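Local coordinates for protein hypothetic aldehyde deformylating oxygenase (Sulfolobus tokodaii, PDB 5V4T) that binds iron in a ferritin-like helical bundle and is probably an oxidoreductase with aldehyde deformylating oxygenase activity, at residues A103-M108 and E167-L172; V117-L122 and R140-E145. All coordinates share one frame; numbering follows the deposited sequence.

Contact 1. Residues A103-M108 and E167-L172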
# COMPACT_ATOMS: atom_id res chain seq x y z
N ALA A 103 6.91 0.10 -11.81
CA ALA A 103 5.75 0.97 -12.00
C ALA A 103 4.45 0.19 -12.00
O ALA A 103 3.43 0.69 -11.53
CB ALA A 103 5.88 1.77 -13.26
N THR A 104 4.47 -1.03 -12.55
CA THR A 104 3.27 -1.86 -12.52
C THR A 104 3.03 -2.58 -11.20
O THR A 104 1.88 -2.59 -10.68
CB THR A 104 3.32 -2.83 -13.71
OG1 THR A 104 4.57 -3.51 -13.75
CG2 THR A 104 3.17 -2.09 -14.93
N ARG A 105 4.05 -3.22 -10.64
CA ARG A 105 3.86 -3.93 -9.39
C ARG A 105 3.62 -2.99 -8.23
O ARG A 105 2.71 -3.23 -7.40
CB ARG A 105 5.05 -4.84 -9.04
CG ARG A 105 4.90 -5.54 -7.70
CD ARG A 105 6.11 -6.36 -7.31
NE ARG A 105 6.28 -7.48 -8.21
CZ ARG A 105 5.83 -8.72 -8.03
NH1 ARG A 105 5.12 -9.06 -7.00
NH2 ARG A 105 6.06 -9.65 -9.01
N PHE A 106 4.40 -1.91 -8.19
CA PHE A 106 4.33 -1.00 -7.04
C PHE A 106 3.36 0.13 -7.32
O PHE A 106 2.25 0.17 -6.69
CB PHE A 106 5.69 -0.43 -6.65
CG PHE A 106 5.63 0.28 -5.33
CD1 PHE A 106 5.48 -0.44 -4.14
CD2 PHE A 106 5.70 1.65 -5.28
CE1 PHE A 106 5.35 0.22 -2.93
CE2 PHE A 106 5.59 2.31 -4.05
CZ PHE A 106 5.41 1.59 -2.89
N HIS A 107 3.63 1.02 -8.27
CA HIS A 107 2.74 2.15 -8.38
C HIS A 107 1.30 1.75 -8.71
O HIS A 107 0.34 2.32 -8.19
CB HIS A 107 3.28 3.18 -9.34
CG HIS A 107 4.64 3.67 -8.97
ND1 HIS A 107 5.79 2.91 -9.07
CD2 HIS A 107 5.02 4.84 -8.41
CE1 HIS A 107 6.83 3.61 -8.63
NE2 HIS A 107 6.39 4.79 -8.24
N MET A 108 1.12 0.89 -9.72
CA MET A 108 -0.24 0.56 -10.13
C MET A 108 -0.93 -0.39 -9.17
O MET A 108 -2.00 -0.07 -8.72
CB MET A 108 -0.27 -0.06 -11.56
CG MET A 108 0.26 0.87 -12.64
SD MET A 108 -0.65 2.41 -12.89
CE MET A 108 0.45 3.60 -12.09
N GLU A 167 -2.69 -6.92 -15.19
CA GLU A 167 -3.58 -8.06 -15.25
C GLU A 167 -2.96 -9.29 -14.56
O GLU A 167 -3.66 -10.07 -13.86
CB GLU A 167 -3.98 -8.33 -16.70
CG GLU A 167 -4.86 -7.22 -17.26
CD GLU A 167 -5.14 -7.27 -18.75
OE1 GLU A 167 -4.35 -7.82 -19.53
OE2 GLU A 167 -6.14 -6.65 -19.15
N GLU A 168 -1.66 -9.50 -14.72
CA GLU A 168 -1.01 -10.67 -14.15
C GLU A 168 -0.89 -10.63 -12.67
O GLU A 168 -1.02 -11.64 -12.01
CB GLU A 168 0.38 -10.88 -14.80
CG GLU A 168 0.17 -11.26 -16.26
CD GLU A 168 1.45 -11.31 -17.06
OE1 GLU A 168 2.53 -11.07 -16.46
OE2 GLU A 168 1.32 -11.53 -18.30
N LEU A 169 -0.73 -9.42 -12.13
CA LEU A 169 -0.46 -9.25 -10.73
C LEU A 169 -1.72 -8.96 -9.91
O LEU A 169 -1.73 -9.20 -8.71
CB LEU A 169 0.50 -8.09 -10.54
CG LEU A 169 1.93 -8.34 -11.04
CD1 LEU A 169 2.62 -7.01 -11.22
CD2 LEU A 169 2.63 -9.18 -10.01
N PHE A 170 -2.78 -8.61 -10.58
CA PHE A 170 -4.00 -8.31 -9.86
C PHE A 170 -4.49 -9.51 -8.99
O PHE A 170 -4.94 -9.28 -7.88
CB PHE A 170 -5.08 -7.87 -10.84
CG PHE A 170 -6.38 -7.51 -10.20
CD1 PHE A 170 -6.52 -6.29 -9.56
CD2 PHE A 170 -7.47 -8.36 -10.27
CE1 PHE A 170 -7.71 -5.96 -8.90
CE2 PHE A 170 -8.67 -7.99 -9.67
CZ PHE A 170 -8.76 -6.82 -8.97
N PRO A 171 -4.41 -10.74 -9.45
CA PRO A 171 -4.95 -11.82 -8.60
C PRO A 171 -4.22 -11.93 -7.28
O PRO A 171 -4.84 -12.27 -6.29
CB PRO A 171 -4.73 -13.09 -9.45
CG PRO A 171 -4.76 -12.59 -10.85
CD PRO A 171 -4.15 -11.21 -10.81
N LEU A 172 -2.93 -11.62 -7.24
CA LEU A 172 -2.18 -11.64 -6.00
C LEU A 172 -2.72 -10.58 -5.05
O LEU A 172 -2.91 -10.81 -3.85
CB LEU A 172 -0.68 -11.46 -6.29
CG LEU A 172 0.26 -11.60 -5.12
CD1 LEU A 172 0.20 -13.01 -4.57
CD2 LEU A 172 1.65 -11.25 -5.52
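Leu-169 of segment 167-172 faces Arg-105 of segment 103-108 where the two segments come closest, the CA atoms of Arg-105 and Leu-169 being 7.0 Å apart. The short axes pass at 10.0 Å and incline by 49° between their N-to-C directions, so the contact is confined to a small patch burying 150 Å². Neither helix is regular here. A pi-type turn widens segment 103-108, with Met-108 N bonded to Ala-103 O at 2.9 Å, and segment 167-172 is kinked around Pro-171, whose N has no hydrogen to give to the preceding turn.

No hydrogen bond joins the two segments; the contact rests on the forked end of Leu-169. Its CD1 branch meets the backbone side of Arg-105, with CD1 3.8 Å from Arg-105 CA, while its CD2 branch lies over one face of the guanidinium, 3.5 Å above the plane and displaced toward the rim, with Arg-105 NH2 nearest CD2 at 3.6 Å. The arginine chain runs straight from the backbone and then bends at its third torsion (chi3 -66°), crossing the leucine at about a right angle. Leu-172 adds a lighter contact, its CD2 4.4 Å from Arg-105 NH1. Cutting Leu-169 back to an alanine is likely to strip this guanidinium face of its apolar cover and open a gap beside Arg-105 CA and CB. The charge itself is answered elsewhere, by a salt bridge from Arg-105 NE to Asp-92 on helix 80-93. Thr-104 OG1 bonds Glu-100 O on its own helix and also receives Arg-165 NE from helix 159-179. Helix 159-179 thus packs obliquely on helix 98-128, leucine covering arginine with a polar link alongside, on the flank of the ferritin-like bundle.

Contact 2. Residues V117-L122 and R140-E145. With FE (Fe (III) ion), chain C.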
# COMPACT_ATOMS: atom_id res chain seq x y z
N VAL A 117 -7.51 0.75 -1.38
CA VAL A 117 -8.49 0.05 -0.55
C VAL A 117 -8.17 0.12 0.96
O VAL A 117 -9.03 0.47 1.78
CB VAL A 117 -8.65 -1.39 -1.02
CG1 VAL A 117 -9.50 -2.19 -0.05
CG2 VAL A 117 -9.25 -1.36 -2.40
N GLY A 118 -6.92 -0.12 1.30
CA GLY A 118 -6.51 -0.12 2.69
C GLY A 118 -6.68 1.25 3.31
O GLY A 118 -7.17 1.41 4.45
N LEU A 119 -6.29 2.28 2.57
CA LEU A 119 -6.39 3.65 3.05
C LEU A 119 -7.86 4.09 3.18
O LEU A 119 -8.24 4.81 4.11
CB LEU A 119 -5.63 4.62 2.14
CG LEU A 119 -4.13 4.46 2.21
CD1 LEU A 119 -3.40 5.16 1.09
CD2 LEU A 119 -3.61 4.95 3.55
N LYS A 120 -8.72 3.67 2.23
CA LYS A 120 -10.17 3.91 2.36
C LYS A 120 -10.68 3.35 3.66
O LYS A 120 -11.41 4.02 4.41
CB LYS A 120 -10.91 3.25 1.18
CG LYS A 120 -12.41 3.04 1.44
CD LYS A 120 -13.00 2.12 0.34
CE LYS A 120 -14.38 1.55 0.70
NZ LYS A 120 -15.33 2.72 0.65
N ILE A 121 -10.36 2.11 3.95
CA ILE A 121 -10.83 1.50 5.18
C ILE A 121 -10.28 2.23 6.40
O ILE A 121 -11.01 2.58 7.31
CB ILE A 121 -10.45 0.02 5.25
CG1 ILE A 121 -11.13 -0.76 4.10
CG2 ILE A 121 -10.74 -0.56 6.61
CD1 ILE A 121 -10.50 -2.12 3.92
N LEU A 122 -8.98 2.53 6.39
CA LEU A 122 -8.37 3.28 7.51
C LEU A 122 -8.96 4.64 7.72
O LEU A 122 -9.14 5.08 8.87
CB LEU A 122 -6.82 3.31 7.42
CG LEU A 122 -6.19 1.95 7.57
CD1 LEU A 122 -4.71 2.02 7.23
CD2 LEU A 122 -6.36 1.40 8.99
N ARG A 140 -3.37 12.49 4.71
CA ARG A 140 -2.13 12.96 4.14
C ARG A 140 -1.49 11.91 3.25
O ARG A 140 -1.03 12.21 2.13
CB ARG A 140 -1.14 13.43 5.21
CG ARG A 140 -1.60 14.70 5.94
CD ARG A 140 -0.81 15.06 7.15
NE ARG A 140 -1.29 16.31 7.70
CZ ARG A 140 -0.91 16.82 8.88
NH1 ARG A 140 -0.14 16.10 9.67
NH2 ARG A 140 -1.37 17.99 9.26
N ILE A 141 -1.53 10.66 3.68
CA ILE A 141 -1.00 9.59 2.87
C ILE A 141 -1.82 9.42 1.60
O ILE A 141 -1.28 9.25 0.52
CB ILE A 141 -0.93 8.28 3.68
CG1 ILE A 141 0.07 8.43 4.82
CG2 ILE A 141 -0.55 7.12 2.76
CD1 ILE A 141 0.04 7.26 5.81
N ILE A 142 -3.13 9.51 1.71
CA ILE A 142 -4.01 9.43 0.51
C ILE A 142 -3.60 10.48 -0.49
O ILE A 142 -3.46 10.17 -1.70
CB ILE A 142 -5.50 9.51 0.87
CG1 ILE A 142 -5.91 8.27 1.61
CG2 ILE A 142 -6.37 9.77 -0.31
CD1 ILE A 142 -7.25 8.35 2.30
N GLU A 143 -3.41 11.72 -0.04
CA GLU A 143 -2.97 12.77 -0.96
C GLU A 143 -1.66 12.46 -1.64
O GLU A 143 -1.52 12.64 -2.87
CB GLU A 143 -2.93 14.10 -0.24
CG GLU A 143 -2.67 15.30 -1.10
CD GLU A 143 -2.77 16.60 -0.27
OE1 GLU A 143 -2.55 16.57 0.97
OE2 GLU A 143 -3.05 17.63 -0.87
N ASP A 144 -0.69 12.02 -0.83
CA ASP A 144 0.61 11.65 -1.36
C ASP A 144 0.45 10.54 -2.38
O ASP A 144 1.08 10.58 -3.44
CB ASP A 144 1.54 11.16 -0.28
CG ASP A 144 2.09 12.27 0.63
OD1 ASP A 144 1.81 13.48 0.47
OD2 ASP A 144 2.78 11.85 1.62
N GLU A 145 -0.36 9.52 -2.05
CA GLU A 145 -0.46 8.35 -2.91
C GLU A 145 -1.05 8.65 -4.25
O GLU A 145 -0.69 8.01 -5.27
CB GLU A 145 -1.18 7.20 -2.21
CG GLU A 145 -0.36 6.59 -1.07
CD GLU A 145 1.04 6.19 -1.48
OE1 GLU A 145 1.20 5.63 -2.59
OE2 GLU A 145 1.99 6.44 -0.69
FE FE C . 3.36 5.50 -2.12
O HOH W 1 3.10 3.74 -1.05
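Leu-119 reaches from segment 117-122 between Ile-141, Ile-142 and Glu-145 of segment 140-145. The segments run nearly antiparallel, at 156° with axes 10.4 Å apart, and Leu-119 and Ile-142 have the nearest CA atoms, separated by 6.7 Å.

The tight part is buried and surrounds the end of the leucine. Both of its methyls converge on one branch of Ile-141: Leu-119 CD1 and CD2 each lie 3.8 Å from Ile-141 CG2, and the two side chains cross at about a right angle. Placing CG opposite the carbonyl carbon (chi1 -70°) leads the leucine fork to this methyl and brings CD1 within 4.0 Å of Glu-145 CG. Phe-23 of helix 10-23 also touches Leu-119, and Phe-63 and Phe-64 of helix 49-67 touch Ile-141.

The other side opens toward solvent, although its one contact is just as close: Ile-142 CG1 lies 3.7 Å from Leu-119 CB. Ile-142 is partly exposed, and its CB leaves the backbone beside the interface rather than into it. Farther out, Lys-120 points away and pairs with Glu-124 of its own helix.

Beyond the apolar layer, Glu-145 bends at its second torsion (chi2 -52°), carrying the carboxylate to the iron. It binds as a chelate, with OE1 and OE2 each 2.2 Å from FE; water 1 and the ligands Glu-57, Glu-111 and His-148 share the metal. This bidentate grip on iron(III) fixes the carboxylate while Leu-119 backs its CG, so the apolar contact lies directly behind a metal ligand.

From the N terminus, the chain passes through helices 10-23, 34-46, 49-67 and 80-93 before entering helix 98-128, which supplies the first segment of both contacts. Its 103-108 part opens the larger loop, and 117-122 follows on the same helix. The chain then turns into helix 132-155, where 140-145 closes the smaller loop of contact 2 after 17 intervening residues. Helix 159-179 comes next, and 167-172 closes contact 1 after 58, so contact 2 is nested inside contact 1. Their centres lie about 18 Å apart and their nearest atoms about 6 Å, without touching. Helix 98-128 therefore joins helix 132-155, which supplies Glu-145 and His-148 to the iron, at one level and helix 159-179 at another.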